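Local coordinates for protein arylalkylamine N-Acetyltransferase like 5b (PDB 4FD4) that probably transfers the acetyl group of acetyl-CoA, or a longer acyl group, to the amine of arylalkylamines such as serotonin and dopamine, at residues 36-41 / 198-203; 45-50 / 96-101; 74-79 / 127-132. One frame throughout, in Å; residues are numbered along the deposited sequence.

Interaction 1: residues 36-41 / 198-203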
ATOM      1  N   ILE A  36      -6.625  -5.771  -9.755  1.00 33.68           N
ATOM      2  CA  ILE A  36      -7.013  -6.116 -11.139  1.00 39.15           C
ATOM      3  C   ILE A  36      -6.694  -7.555 -11.566  1.00 39.88           C
ATOM      4  O   ILE A  36      -7.177  -8.019 -12.599  1.00 39.45           O
ATOM      5  CB  ILE A  36      -6.451  -5.128 -12.203  1.00 34.77           C
ATOM      6  CG1 ILE A  36      -4.931  -5.251 -12.306  1.00 32.10           C
ATOM      7  CG2 ILE A  36      -6.881  -3.696 -11.891  1.00 33.95           C
ATOM      8  CD1 ILE A  36      -4.362  -4.638 -13.577  1.00 42.33           C
ATOM      9  N   SER A  37      -5.884  -8.265 -10.788  1.00 37.34           N
ATOM     10  CA  SER A  37      -5.593  -9.660 -11.119  1.00 35.06           C
ATOM     11  C   SER A  37      -6.645 -10.611 -10.544  1.00 42.80           C
ATOM     12  O   SER A  37      -6.628 -11.818 -10.820  1.00 37.44           O
ATOM     13  CB  SER A  37      -4.210 -10.052 -10.619  1.00 36.00           C
ATOM     14  OG  SER A  37      -4.232 -10.306  -9.226  1.00 44.67           O
ATOM     15  N   TYR A  38      -7.563 -10.059  -9.755  1.00 35.02           N
ATOM     16  CA  TYR A  38      -8.557 -10.854  -9.045  1.00 36.40           C
ATOM     17  C   TYR A  38      -9.446 -11.630 -10.007  1.00 41.98           C
ATOM     18  O   TYR A  38      -9.951 -11.088 -10.996  1.00 37.87           O
ATOM     19  CB  TYR A  38      -9.420  -9.972  -8.147  1.00 34.23           C
ATOM     20  CG  TYR A  38     -10.330 -10.730  -7.190  1.00 32.49           C
ATOM     21  CD1 TYR A  38      -9.812 -11.585  -6.229  1.00 32.75           C
ATOM     22  CD2 TYR A  38     -11.698 -10.556  -7.226  1.00 35.62           C
ATOM     23  CE1 TYR A  38     -10.646 -12.261  -5.336  1.00 33.92           C
ATOM     24  CE2 TYR A  38     -12.539 -11.225  -6.348  1.00 35.25           C
ATOM     25  CZ  TYR A  38     -12.007 -12.073  -5.411  1.00 35.37           C
ATOM     26  OH  TYR A  38     -12.848 -12.723  -4.538  1.00 33.31           O
ATOM     27  N   VAL A  39      -9.634 -12.903  -9.671  1.00 42.33           N
ATOM     28  CA  VAL A  39     -10.359 -13.882 -10.470  1.00 42.41           C
ATOM     29  C   VAL A  39     -11.822 -13.546 -10.784  1.00 43.58           C
ATOM     30  O   VAL A  39     -12.308 -13.868 -11.874  1.00 47.84           O
ATOM     31  CB  VAL A  39     -10.254 -15.261  -9.785  1.00 44.52           C
ATOM     32  CG1 VAL A  39     -11.508 -16.092 -10.015  1.00 47.27           C
ATOM     33  CG2 VAL A  39      -8.997 -15.981 -10.250  1.00 44.38           C
ATOM     34  N   HIS A  40     -12.527 -12.908  -9.852  1.00 43.06           N
ATOM     35  CA  HIS A  40     -13.958 -12.665 -10.047  1.00 38.87           C
ATOM     36  C   HIS A  40     -14.330 -11.225 -10.415  1.00 45.45           C
ATOM     37  O   HIS A  40     -15.484 -10.819 -10.255  1.00 49.69           O
ATOM     38  CB  HIS A  40     -14.765 -13.117  -8.824  1.00 44.35           C
ATOM     39  CG  HIS A  40     -14.490 -14.527  -8.406  1.00 49.72           C
ATOM     40  ND1 HIS A  40     -14.815 -15.614  -9.190  1.00 47.42           N
ATOM     41  CD2 HIS A  40     -13.922 -15.029  -7.283  1.00 50.06           C
ATOM     42  CE1 HIS A  40     -14.458 -16.724  -8.568  1.00 54.89           C
ATOM     43  NE2 HIS A  40     -13.911 -16.396  -7.409  1.00 54.31           N
ATOM     44  N   GLY A  41     -13.364 -10.456 -10.913  1.00 42.78           N
ATOM     45  CA  GLY A  41     -13.620  -9.071 -11.276  1.00 44.44           C
ATOM     46  C   GLY A  41     -12.502  -8.132 -10.854  1.00 44.86           C
ATOM     47  O   GLY A  41     -11.996  -8.210  -9.725  1.00 34.86           O
ATOM     48  N   GLU A 198      -7.922 -22.414  -2.951  1.00 41.50           N
ATOM     49  CA  GLU A 198      -8.378 -21.720  -4.154  1.00 38.46           C
ATOM     50  C   GLU A 198      -7.377 -20.692  -4.683  1.00 39.84           C
ATOM     51  O   GLU A 198      -6.848 -19.870  -3.918  1.00 38.61           O
ATOM     52  CB  GLU A 198      -9.717 -21.040  -3.875  1.00 43.21           C
ATOM     53  CG  GLU A 198     -10.448 -20.556  -5.116  1.00 47.37           C
ATOM     54  CD  GLU A 198     -11.862 -20.081  -4.810  1.00 55.25           C
ATOM     55  OE1 GLU A 198     -12.458 -19.411  -5.685  1.00 55.61           O
ATOM     56  OE2 GLU A 198     -12.378 -20.382  -3.705  1.00 54.72           O
ATOM     57  N   LYS A 199      -7.144 -20.720  -5.974  1.00 38.84           N
ATOM     58  CA  LYS A 199      -6.375 -19.741  -6.686  1.00 38.72           C
ATOM     59  C   LYS A 199      -7.214 -18.521  -6.966  1.00 44.89           C
ATOM     60  O   LYS A 199      -8.170 -18.619  -7.681  1.00 47.03           O
ATOM     61  CB  LYS A 199      -5.971 -20.333  -8.010  1.00 43.12           C
ATOM     62  CG  LYS A 199      -4.931 -19.563  -8.731  1.00 44.34           C
ATOM     63  CD  LYS A 199      -4.977 -19.880 -10.173  1.00 49.15           C
ATOM     64  CE  LYS A 199      -4.235 -18.872 -10.926  1.00 57.48           C
ATOM     65  NZ  LYS A 199      -2.825 -18.941 -10.630  1.00 54.49           N
ATOM     66  N   LEU A 200      -6.849 -17.365  -6.423  1.00 41.55           N
ATOM     67  CA  LEU A 200      -7.749 -16.214  -6.470  1.00 39.02           C
ATOM     68  C   LEU A 200      -7.228 -15.054  -7.310  1.00 38.63           C
ATOM     69  O   LEU A 200      -7.959 -14.110  -7.590  1.00 38.74           O
ATOM     70  CB  LEU A 200      -8.055 -15.733  -5.053  1.00 38.94           C
ATOM     71  CG  LEU A 200      -9.055 -16.582  -4.279  1.00 38.17           C
ATOM     72  CD1 LEU A 200      -9.030 -16.228  -2.802  1.00 34.68           C
ATOM     73  CD2 LEU A 200     -10.450 -16.418  -4.862  1.00 43.07           C
ATOM     74  N   PHE A 201      -5.966 -15.128  -7.705  1.00 40.07           N
ATOM     75  CA  PHE A 201      -5.363 -14.047  -8.461  1.00 40.86           C
ATOM     76  C   PHE A 201      -4.669 -14.572  -9.699  1.00 40.42           C
ATOM     77  O   PHE A 201      -3.934 -15.553  -9.640  1.00 42.04           O
ATOM     78  CB  PHE A 201      -4.392 -13.265  -7.577  1.00 39.60           C
ATOM     79  CG  PHE A 201      -5.050 -12.644  -6.376  1.00 41.60           C
ATOM     80  CD1 PHE A 201      -5.661 -11.402  -6.469  1.00 37.19           C
ATOM     81  CD2 PHE A 201      -5.076 -13.310  -5.161  1.00 33.11           C
ATOM     82  CE1 PHE A 201      -6.271 -10.826  -5.368  1.00 33.77           C
ATOM     83  CE2 PHE A 201      -5.690 -12.745  -4.052  1.00 35.63           C
ATOM     84  CZ  PHE A 201      -6.285 -11.501  -4.154  1.00 34.92           C
ATOM     85  N   GLU A 202      -4.911 -13.900 -10.817  1.00 45.31           N
ATOM     86  CA  GLU A 202      -4.387 -14.313 -12.108  1.00 47.14           C
ATOM     87  C   GLU A 202      -3.817 -13.107 -12.833  1.00 46.65           C
ATOM     88  O   GLU A 202      -4.462 -12.549 -13.720  1.00 50.14           O
ATOM     89  CB  GLU A 202      -5.508 -14.928 -12.945  1.00 53.42           C
ATOM     90  CG  GLU A 202      -5.106 -16.161 -13.744  1.00 60.12           C
ATOM     91  CD  GLU A 202      -6.223 -17.193 -13.812  1.00 59.88           C
ATOM     92  OE1 GLU A 202      -5.972 -18.361 -13.448  1.00 62.01           O
ATOM     93  OE2 GLU A 202      -7.348 -16.839 -14.226  1.00 60.42           O
ATOM     94  N   PRO A 203      -2.599 -12.691 -12.459  1.00 48.52           N
ATOM     95  CA  PRO A 203      -2.038 -11.488 -13.081  1.00 50.60           C
ATOM     96  C   PRO A 203      -1.759 -11.707 -14.568  1.00 59.99           C
ATOM     97  O   PRO A 203      -0.971 -12.596 -14.928  1.00 57.89           O
ATOM     98  CB  PRO A 203      -0.727 -11.267 -12.306  1.00 47.87           C
ATOM     99  CG  PRO A 203      -0.373 -12.615 -11.755  1.00 48.37           C
ATOM    100  CD  PRO A 203      -1.667 -13.323 -11.506  1.00 45.35           C
TER
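Two backbone hydrogen bonds join the turn after helix 33-37 to the loop between strands 182-188 and 209-216 of this GNAT fold. They form a single beta bridge, with Y38 and F201 as its pair. E202 N gives its hydrogen to S37 O at 2.7 Å, almost straight at 171°. V39 N gives its hydrogen to L200 O at 2.9 Å and is more bent. In both bonds the donor stands above the carbonyl plane, not on a lone pair.

The side chains pack around this bridge. S37 OG lies at the edge of the F201 ring, 3.3 Å from F201 CD1, and bonds weakly to G33 O and I34 O of its own helix. S37 CB rests on P203 CA at 3.6 Å. In Y38, CG is anti to the backbone N (chi1 -170°). This lays the ring alongside L200 and obliquely across F201, whose plane is turned by 56°. Y38 CD1 comes 3.7 Å from F201 CE1. The Y38 hydroxyl bonds to D103 of helix 99-115, and L200 and F201 also touch that helix, so this helix backs the Y38, L200 and F201 side of the bridge.

V39 CG2 lies against the L200 peptide, 3.4 Å from L200 O. A type I turn from Y38 to G41 then brings H40 round to E198. Their ends meet tip to tip, H40 NE2 to E198 OE1 3.8 Å, with imidazole and carboxylate nearly perpendicular. V39 CG1 sits over the centre of the H40 ring, 3.3 Å above its plane.

Interaction 2: residues 45-50 / 96-101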
ATOM      1  N   THR A  45     -13.873  -2.541  -4.504  1.00 26.02           N
ATOM      2  CA  THR A  45     -15.144  -2.496  -3.806  1.00 26.05           C
ATOM      3  C   THR A  45     -15.156  -1.339  -2.824  1.00 28.93           C
ATOM      4  O   THR A  45     -14.108  -0.730  -2.555  1.00 29.98           O
ATOM      5  CB  THR A  45     -15.380  -3.784  -3.009  1.00 24.36           C
ATOM      6  OG1 THR A  45     -14.318  -3.950  -2.059  1.00 26.78           O
ATOM      7  CG2 THR A  45     -15.418  -4.994  -3.929  1.00 28.94           C
ATOM      8  N   LEU A  46     -16.332  -1.051  -2.276  1.00 25.34           N
ATOM      9  CA  LEU A  46     -16.484   0.008  -1.280  1.00 29.27           C
ATOM     10  C   LEU A  46     -15.728  -0.288   0.024  1.00 29.38           C
ATOM     11  O   LEU A  46     -15.211   0.630   0.660  1.00 24.32           O
ATOM     12  CB  LEU A  46     -17.961   0.277  -0.986  1.00 29.34           C
ATOM     13  CG  LEU A  46     -18.255   1.530  -0.147  1.00 38.35           C
ATOM     14  CD1 LEU A  46     -17.728   2.790  -0.828  1.00 37.62           C
ATOM     15  CD2 LEU A  46     -19.750   1.683   0.164  1.00 40.99           C
ATOM     16  N   ASP A  47     -15.653  -1.549   0.441  1.00 29.50           N
ATOM     17  CA  ASP A  47     -14.947  -1.830   1.696  1.00 30.07           C
ATOM     18  C   ASP A  47     -13.421  -1.631   1.598  1.00 27.24           C
ATOM     19  O   ASP A  47     -12.769  -1.223   2.578  1.00 26.59           O
ATOM     20  CB  ASP A  47     -15.380  -3.145   2.407  1.00 33.55           C
ATOM     21  CG  ASP A  47     -15.586  -4.331   1.470  1.00 32.61           C
ATOM     22  OD1 ASP A  47     -15.845  -5.445   2.008  1.00 36.30           O
ATOM     23  OD2 ASP A  47     -15.509  -4.184   0.233  1.00 32.74           O
ATOM     24  N   ASP A  48     -12.896  -1.861   0.391  1.00 27.30           N
ATOM     25  CA  ASP A  48     -11.508  -1.613   0.019  1.00 28.78           C
ATOM     26  C   ASP A  48     -11.239  -0.110   0.167  1.00 29.73           C
ATOM     27  O   ASP A  48     -10.324   0.346   0.880  1.00 26.69           O
ATOM     28  CB  ASP A  48     -11.355  -2.046  -1.450  1.00 32.52           C
ATOM     29  CG  ASP A  48      -9.914  -2.239  -1.881  1.00 28.27           C
ATOM     30  OD1 ASP A  48      -9.665  -3.120  -2.734  1.00 27.19           O
ATOM     31  OD2 ASP A  48      -9.029  -1.513  -1.383  1.00 30.37           O
ATOM     32  N   GLU A  49     -12.070   0.665  -0.519  1.00 30.80           N
ATOM     33  CA  GLU A  49     -12.008   2.104  -0.464  1.00 28.09           C
ATOM     34  C   GLU A  49     -12.083   2.640   0.969  1.00 28.85           C
ATOM     35  O   GLU A  49     -11.306   3.516   1.374  1.00 28.98           O
ATOM     36  CB  GLU A  49     -13.166   2.658  -1.297  1.00 33.04           C
ATOM     37  CG  GLU A  49     -13.128   4.126  -1.546  1.00 34.72           C
ATOM     38  CD  GLU A  49     -14.093   4.512  -2.655  1.00 36.99           C
ATOM     39  OE1 GLU A  49     -13.783   4.260  -3.844  1.00 36.75           O
ATOM     40  OE2 GLU A  49     -15.172   5.032  -2.325  1.00 39.06           O
ATOM     41  N   ARG A  50     -13.018   2.116   1.748  1.00 24.04           N
ATOM     42  CA  ARG A  50     -13.152   2.545   3.130  1.00 25.37           C
ATOM     43  C   ARG A  50     -11.874   2.296   3.917  1.00 24.39           C
ATOM     44  O   ARG A  50     -11.467   3.132   4.742  1.00 27.15           O
ATOM     45  CB  ARG A  50     -14.322   1.838   3.818  1.00 28.62           C
ATOM     46  CG  ARG A  50     -14.590   2.348   5.227  1.00 34.92           C
ATOM     47  CD  ARG A  50     -15.875   1.778   5.814  1.00 41.45           C
ATOM     48  NE  ARG A  50     -15.834   0.322   5.860  1.00 48.55           N
ATOM     49  CZ  ARG A  50     -16.537  -0.470   5.056  1.00 45.18           C
ATOM     50  NH1 ARG A  50     -17.353   0.058   4.147  1.00 47.51           N
ATOM     51  NH2 ARG A  50     -16.426  -1.791   5.165  1.00 46.51           N
ATOM     52  N   THR A  96     -16.528  -8.741   6.589  1.00 36.51           N
ATOM     53  CA  THR A  96     -16.587  -7.614   5.663  1.00 36.04           C
ATOM     54  C   THR A  96     -17.712  -7.790   4.630  1.00 37.65           C
ATOM     55  O   THR A  96     -18.236  -8.890   4.456  1.00 36.72           O
ATOM     56  CB  THR A  96     -15.225  -7.382   4.978  1.00 35.27           C
ATOM     57  OG1 THR A  96     -15.166  -6.052   4.445  1.00 33.24           O
ATOM     58  CG2 THR A  96     -14.980  -8.419   3.897  1.00 32.29           C
ATOM     59  N   GLU A  97     -18.093  -6.706   3.965  1.00 38.03           N
ATOM     60  CA  GLU A  97     -19.242  -6.736   3.052  1.00 34.49           C
ATOM     61  C   GLU A  97     -19.024  -7.605   1.813  1.00 34.26           C
ATOM     62  O   GLU A  97     -19.910  -8.369   1.430  1.00 38.49           O
ATOM     63  CB  GLU A  97     -19.659  -5.323   2.625  1.00 39.00           C
ATOM     64  CG  GLU A  97     -20.314  -4.491   3.717  1.00 40.94           C
ATOM     65  CD  GLU A  97     -19.317  -3.614   4.456  1.00 45.11           C
ATOM     66  OE1 GLU A  97     -18.103  -3.894   4.362  1.00 42.96           O
ATOM     67  OE2 GLU A  97     -19.745  -2.644   5.120  1.00 50.68           O
ATOM     68  N   THR A  98     -17.860  -7.496   1.175  1.00 28.54           N
ATOM     69  CA  THR A  98     -17.653  -8.236  -0.062  1.00 28.55           C
ATOM     70  C   THR A  98     -16.662  -9.375   0.086  1.00 29.76           C
ATOM     71  O   THR A  98     -15.748  -9.316   0.912  1.00 27.99           O
ATOM     72  CB  THR A  98     -17.207  -7.319  -1.237  1.00 32.12           C
ATOM     73  OG1 THR A  98     -15.847  -6.919  -1.053  1.00 29.88           O
ATOM     74  CG2 THR A  98     -18.093  -6.075  -1.330  1.00 33.60           C
ATOM     75  N   LYS A  99     -16.824 -10.407  -0.734  1.00 30.51           N
ATOM     76  CA  LYS A  99     -15.882 -11.509  -0.695  1.00 33.13           C
ATOM     77  C   LYS A  99     -14.526 -11.062  -1.224  1.00 29.52           C
ATOM     78  O   LYS A  99     -13.498 -11.501  -0.725  1.00 25.95           O
ATOM     79  CB  LYS A  99     -16.389 -12.732  -1.474  1.00 33.06           C
ATOM     80  CG  LYS A  99     -15.342 -13.854  -1.558  1.00 36.58           C
ATOM     81  CD  LYS A  99     -15.973 -15.235  -1.603  1.00 42.33           C
ATOM     82  CE  LYS A  99     -14.935 -16.314  -1.881  1.00 42.63           C
ATOM     83  NZ  LYS A  99     -13.761 -16.241  -0.971  1.00 45.58           N
ATOM     84  N   LYS A 100     -14.519 -10.187  -2.229  1.00 27.09           N
ATOM     85  CA  LYS A 100     -13.250  -9.757  -2.815  1.00 30.23           C
ATOM     86  C   LYS A 100     -12.355  -9.096  -1.777  1.00 24.04           C
ATOM     87  O   LYS A 100     -11.150  -9.387  -1.699  1.00 24.39           O
ATOM     88  CB  LYS A 100     -13.464  -8.797  -3.987  1.00 30.25           C
ATOM     89  CG  LYS A 100     -12.148  -8.280  -4.569  1.00 27.75           C
ATOM     90  CD  LYS A 100     -12.343  -7.515  -5.873  1.00 26.52           C
ATOM     91  CE  LYS A 100     -11.026  -6.974  -6.390  1.00 29.73           C
ATOM     92  NZ  LYS A 100     -11.092  -6.555  -7.830  1.00 34.68           N
ATOM     93  N   TRP A 101     -12.932  -8.192  -0.998  1.00 24.73           N
ATOM     94  CA  TRP A 101     -12.138  -7.474   0.002  1.00 28.78           C
ATOM     95  C   TRP A 101     -11.689  -8.425   1.104  1.00 28.34           C
ATOM     96  O   TRP A 101     -10.579  -8.288   1.600  1.00 26.07           O
ATOM     97  CB  TRP A 101     -12.862  -6.256   0.584  1.00 30.16           C
ATOM     98  CG  TRP A 101     -12.045  -5.534   1.650  1.00 30.15           C
ATOM     99  CD1 TRP A 101     -12.406  -5.301   2.951  1.00 29.71           C
ATOM    100  CD2 TRP A 101     -10.726  -4.991   1.501  1.00 27.18           C
ATOM    101  NE1 TRP A 101     -11.403  -4.628   3.609  1.00 26.82           N
ATOM    102  CE2 TRP A 101     -10.353  -4.435   2.741  1.00 32.73           C
ATOM    103  CE3 TRP A 101      -9.823  -4.911   0.432  1.00 29.19           C
ATOM    104  CZ2 TRP A 101      -9.125  -3.808   2.948  1.00 31.32           C
ATOM    105  CZ3 TRP A 101      -8.592  -4.298   0.640  1.00 34.38           C
ATOM    106  CH2 TRP A 101      -8.260  -3.754   1.888  1.00 30.10           C
TER
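The carboxylate of D47 joins the first turn of helix 46-53 to the start of helix 99-115, and four hydrogen bonds hold it. OD1 takes two of them. T96 OG1 gives to D47 OD1 at 2.6 Å, on the anti lone pair. T98 N gives to D47 OD1 at 3.0 Å and 168°, from above the carboxylate plane. OD2 takes the other two. T45 OG1 gives to D47 OD2 at 2.6 Å, nearly along the C-O axis. T98 OG1 gives to D47 OD2 at 3.0 Å, on the syn lone pair. So many donors should keep D47 ionised and fix its rotation.

T98 OG1 works twice. It donates to D47 and accepts from W101 N at 3.2 Å, which caps its own helix. R50 reaches over with a bend at chi3, and its NH2 meets E97 OE1 at 2.8 Å in a salt bridge. E97 OE1 uses its syn lone pair and lies close to the guanidinium plane. E97 OE1 is also only 3.6 Å from D47 OD1, and R50 probably offsets that repulsion.

The W101 indole lies against the other helix. D48 CA stands over its six-membered ring, 3.8 Å from the centroid, in a CH-pi contact, and D47 O covers the same face. W101 NE1 is buried here without a polar partner. D48 OD2 is satisfied by Y29 OH. K100 NZ has carbonyl partners outside the two segments, among them T35 and S43.

Both segments are helix starts, with T45 and T98 at the N-cap positions. The T98 side chain to W101 N bond is a classic N-cap, here tied by D47 to the neighbouring helix of the GNAT domain.

Interaction 3: residues 74-79 / 127-132; sequences GVSIAG and YHVHIL
H130 has phi -86° and psi -40°, away from the usual strand values. The psi swings the I131 N-H to the same side as the H130 N-H, so that both point at I77 O. I77 O accepts both, from H130 N at 2.7 Å and from I131 N at 3.0 Å. Two residues facing one is a classic beta bulge, and it shifts the antiparallel register by one. In S76, OG is anti to the backbone N (chi1 178°). It gives its hydrogen to I131 O at 2.9 Å, nearly along the C=O axis. I131 O also accepts from I77 N at 2.9 Å. Beyond the bulge G79 and H128 form a hydrogen-bonded pair, in which H128 N meets G79 O at 2.9 Å.

I77 and I131 share a face and lie side by side, CD1 to CD1 4.0 Å. On the opposite face A78 CB presses on the Y127 ring, 3.3 Å from Y127 CE1. A bulge in the strand equivalent to 126-134 is a familiar GNAT feature beside the acetyl-CoA site. L132 N, just past the bulge, hydrogen-bonds O2 of a glycerol, probably from the crystallisation liquor, consistent with a pocket there.

Helix 143-158 covers the face of S76, A78 and Y127, where Q151 bonds to S76 OG and Y127 OH. Helix 17-28 touches V75 and I131 on the other face. Strand 61-66 flanks 71-81, and strand 162-167 runs parallel to 126-134 on its far side.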
ATOM      1  N   GLY A  74      -0.418  12.535  -7.128  1.00 26.86           N
ATOM      2  CA  GLY A  74       0.188  11.361  -6.524  1.00 24.75           C
ATOM      3  C   GLY A  74      -0.369  11.156  -5.129  1.00 21.78           C
ATOM      4  O   GLY A  74      -0.877  12.105  -4.523  1.00 23.86           O
ATOM      5  N   VAL A  75      -0.276   9.939  -4.615  1.00 20.74           N
ATOM      6  CA  VAL A  75      -0.778   9.684  -3.255  1.00 23.21           C
ATOM      7  C   VAL A  75      -0.050   8.495  -2.653  1.00 27.46           C
ATOM      8  O   VAL A  75       0.352   7.572  -3.366  1.00 23.80           O
ATOM      9  CB  VAL A  75      -2.307   9.454  -3.254  1.00 18.60           C
ATOM     10  CG1 VAL A  75      -2.657   8.270  -4.169  1.00 22.70           C
ATOM     11  CG2 VAL A  75      -2.874   9.217  -1.789  1.00 17.59           C
ATOM     12  N   SER A  76       0.163   8.540  -1.339  1.00 21.27           N
ATOM     13  CA  SER A  76       0.745   7.421  -0.616  1.00 20.15           C
ATOM     14  C   SER A  76       0.000   7.266   0.700  1.00 19.20           C
ATOM     15  O   SER A  76      -0.196   8.234   1.432  1.00 20.52           O
ATOM     16  CB  SER A  76       2.230   7.623  -0.343  1.00 24.28           C
ATOM     17  OG  SER A  76       2.734   6.521   0.413  1.00 24.19           O
ATOM     18  N   ILE A  77      -0.397   6.045   1.000  1.00 17.85           N
ATOM     19  CA  ILE A  77      -1.149   5.798   2.219  1.00 21.26           C
ATOM     20  C   ILE A  77      -0.399   4.787   3.065  1.00 20.27           C
ATOM     21  O   ILE A  77       0.012   3.720   2.584  1.00 22.58           O
ATOM     22  CB  ILE A  77      -2.579   5.342   1.911  1.00 21.63           C
ATOM     23  CG1 ILE A  77      -3.274   6.425   1.073  1.00 25.37           C
ATOM     24  CG2 ILE A  77      -3.350   5.057   3.205  1.00 22.84           C
ATOM     25  CD1 ILE A  77      -4.741   6.217   0.876  1.00 20.88           C
ATOM     26  N   ALA A  78      -0.187   5.154   4.323  1.00 20.37           N
ATOM     27  CA  ALA A  78       0.581   4.316   5.245  1.00 19.58           C
ATOM     28  C   ALA A  78      -0.125   4.299   6.601  1.00 21.60           C
ATOM     29  O   ALA A  78      -0.964   5.153   6.884  1.00 19.54           O
ATOM     30  CB  ALA A  78       1.977   4.858   5.391  1.00 19.36           C
ATOM     31  N   GLY A  79       0.235   3.344   7.447  1.00 20.83           N
ATOM     32  CA  GLY A  79      -0.341   3.260   8.784  1.00 20.55           C
ATOM     33  C   GLY A  79       0.534   2.351   9.623  1.00 19.38           C
ATOM     34  O   GLY A  79       1.402   1.665   9.082  1.00 20.97           O
ATOM     35  N   TYR A 127       6.040   1.253  10.528  1.00 27.99           N
ATOM     36  CA  TYR A 127       5.213   2.091   9.660  1.00 23.75           C
ATOM     37  C   TYR A 127       5.137   1.431   8.295  1.00 26.97           C
ATOM     38  O   TYR A 127       6.161   1.229   7.636  1.00 32.93           O
ATOM     39  CB  TYR A 127       5.850   3.472   9.538  1.00 26.95           C
ATOM     40  CG  TYR A 127       5.013   4.585   8.926  1.00 23.82           C
ATOM     41  CD1 TYR A 127       5.278   5.049   7.642  1.00 24.62           C
ATOM     42  CD2 TYR A 127       4.021   5.223   9.656  1.00 25.29           C
ATOM     43  CE1 TYR A 127       4.545   6.099   7.085  1.00 19.05           C
ATOM     44  CE2 TYR A 127       3.279   6.276   9.112  1.00 25.46           C
ATOM     45  CZ  TYR A 127       3.543   6.707   7.831  1.00 22.85           C
ATOM     46  OH  TYR A 127       2.806   7.753   7.304  1.00 24.22           O
ATOM     47  N   HIS A 128       3.924   1.126   7.852  1.00 21.89           N
ATOM     48  CA  HIS A 128       3.747   0.326   6.649  1.00 24.29           C
ATOM     49  C   HIS A 128       3.077   1.111   5.529  1.00 24.17           C
ATOM     50  O   HIS A 128       1.945   1.564   5.678  1.00 21.41           O
ATOM     51  CB  HIS A 128       2.927  -0.915   6.976  1.00 23.77           C
ATOM     52  CG  HIS A 128       2.873  -1.907   5.863  1.00 27.45           C
ATOM     53  ND1 HIS A 128       3.947  -2.699   5.523  1.00 24.83           N
ATOM     54  CD2 HIS A 128       1.872  -2.243   5.013  1.00 27.59           C
ATOM     55  CE1 HIS A 128       3.615  -3.478   4.513  1.00 29.00           C
ATOM     56  NE2 HIS A 128       2.359  -3.219   4.181  1.00 33.53           N
ATOM     57  N   VAL A 129       3.791   1.293   4.424  1.00 22.45           N
ATOM     58  CA  VAL A 129       3.207   1.909   3.250  1.00 23.84           C
ATOM     59  C   VAL A 129       2.286   0.904   2.569  1.00 23.18           C
ATOM     60  O   VAL A 129       2.743  -0.129   2.062  1.00 24.68           O
ATOM     61  CB  VAL A 129       4.283   2.398   2.240  1.00 25.65           C
ATOM     62  CG1 VAL A 129       3.611   3.068   1.048  1.00 20.34           C
ATOM     63  CG2 VAL A 129       5.237   3.374   2.903  1.00 22.48           C
ATOM     64  N   HIS A 130       0.992   1.210   2.572  1.00 22.47           N
ATOM     65  CA  HIS A 130      -0.019   0.375   1.914  1.00 26.48           C
ATOM     66  C   HIS A 130      -0.145   0.741   0.435  1.00 29.92           C
ATOM     67  O   HIS A 130      -0.336  -0.132  -0.414  1.00 26.62           O
ATOM     68  CB  HIS A 130      -1.400   0.577   2.548  1.00 27.46           C
ATOM     69  CG  HIS A 130      -1.487   0.163   3.993  1.00 29.94           C
ATOM     70  ND1 HIS A 130      -1.418  -1.145   4.395  1.00 32.64           N
ATOM     71  CD2 HIS A 130      -1.681   0.905   5.114  1.00 29.43           C
ATOM     72  CE1 HIS A 130      -1.553  -1.207   5.717  1.00 27.05           C
ATOM     73  NE2 HIS A 130      -1.704   0.020   6.173  1.00 29.49           N
ATOM     74  N   ILE A 131      -0.082   2.041   0.143  1.00 21.08           N
ATOM     75  CA  ILE A 131      -0.291   2.534  -1.227  1.00 23.71           C
ATOM     76  C   ILE A 131       0.792   3.551  -1.629  1.00 23.76           C
ATOM     77  O   ILE A 131       1.157   4.424  -0.846  1.00 23.29           O
ATOM     78  CB  ILE A 131      -1.680   3.212  -1.369  1.00 24.42           C
ATOM     79  CG1 ILE A 131      -2.810   2.193  -1.185  1.00 29.60           C
ATOM     80  CG2 ILE A 131      -1.815   3.929  -2.717  1.00 25.44           C
ATOM     81  CD1 ILE A 131      -4.203   2.814  -1.119  1.00 26.95           C
ATOM     82  N   LEU A 132       1.312   3.428  -2.845  1.00 21.22           N
ATOM     83  CA  LEU A 132       2.199   4.445  -3.416  1.00 20.98           C
ATOM     84  C   LEU A 132       1.829   4.529  -4.892  1.00 25.14           C
ATOM     85  O   LEU A 132       2.047   3.573  -5.634  1.00 24.96           O
ATOM     86  CB  LEU A 132       3.661   4.020  -3.272  1.00 24.90           C
ATOM     87  CG  LEU A 132       4.776   4.880  -3.891  1.00 30.59           C
ATOM     88  CD1 LEU A 132       4.791   6.265  -3.288  1.00 27.97           C
ATOM     89  CD2 LEU A 132       6.138   4.216  -3.712  1.00 31.33           C
TER

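Interactions 1 and 2 adjoin, their centres about 15 Å apart. K100 joins them: its NZ lies 2.7 Å from G41 O, a probable hydrogen bond, and its CD lies 3.4 Å from Y38 CD2. Along the chain both other interactions are nested inside the loop closed by interaction 1, while interactions 2 and 3 cross. Interaction 3 lies deep in the sheet, about 5 Å from the chain centre. Its nearest atoms are about 6 Å from interaction 2 and about 12 Å from interaction 1. F51 bridges the first gap, meeting both W101 and H130. A bound glycerol, probably from the crystallisation liquor, lies about 4 Å from the side chain of D48, and one lies about 4 Å from that of H130; such molecules often mark pockets.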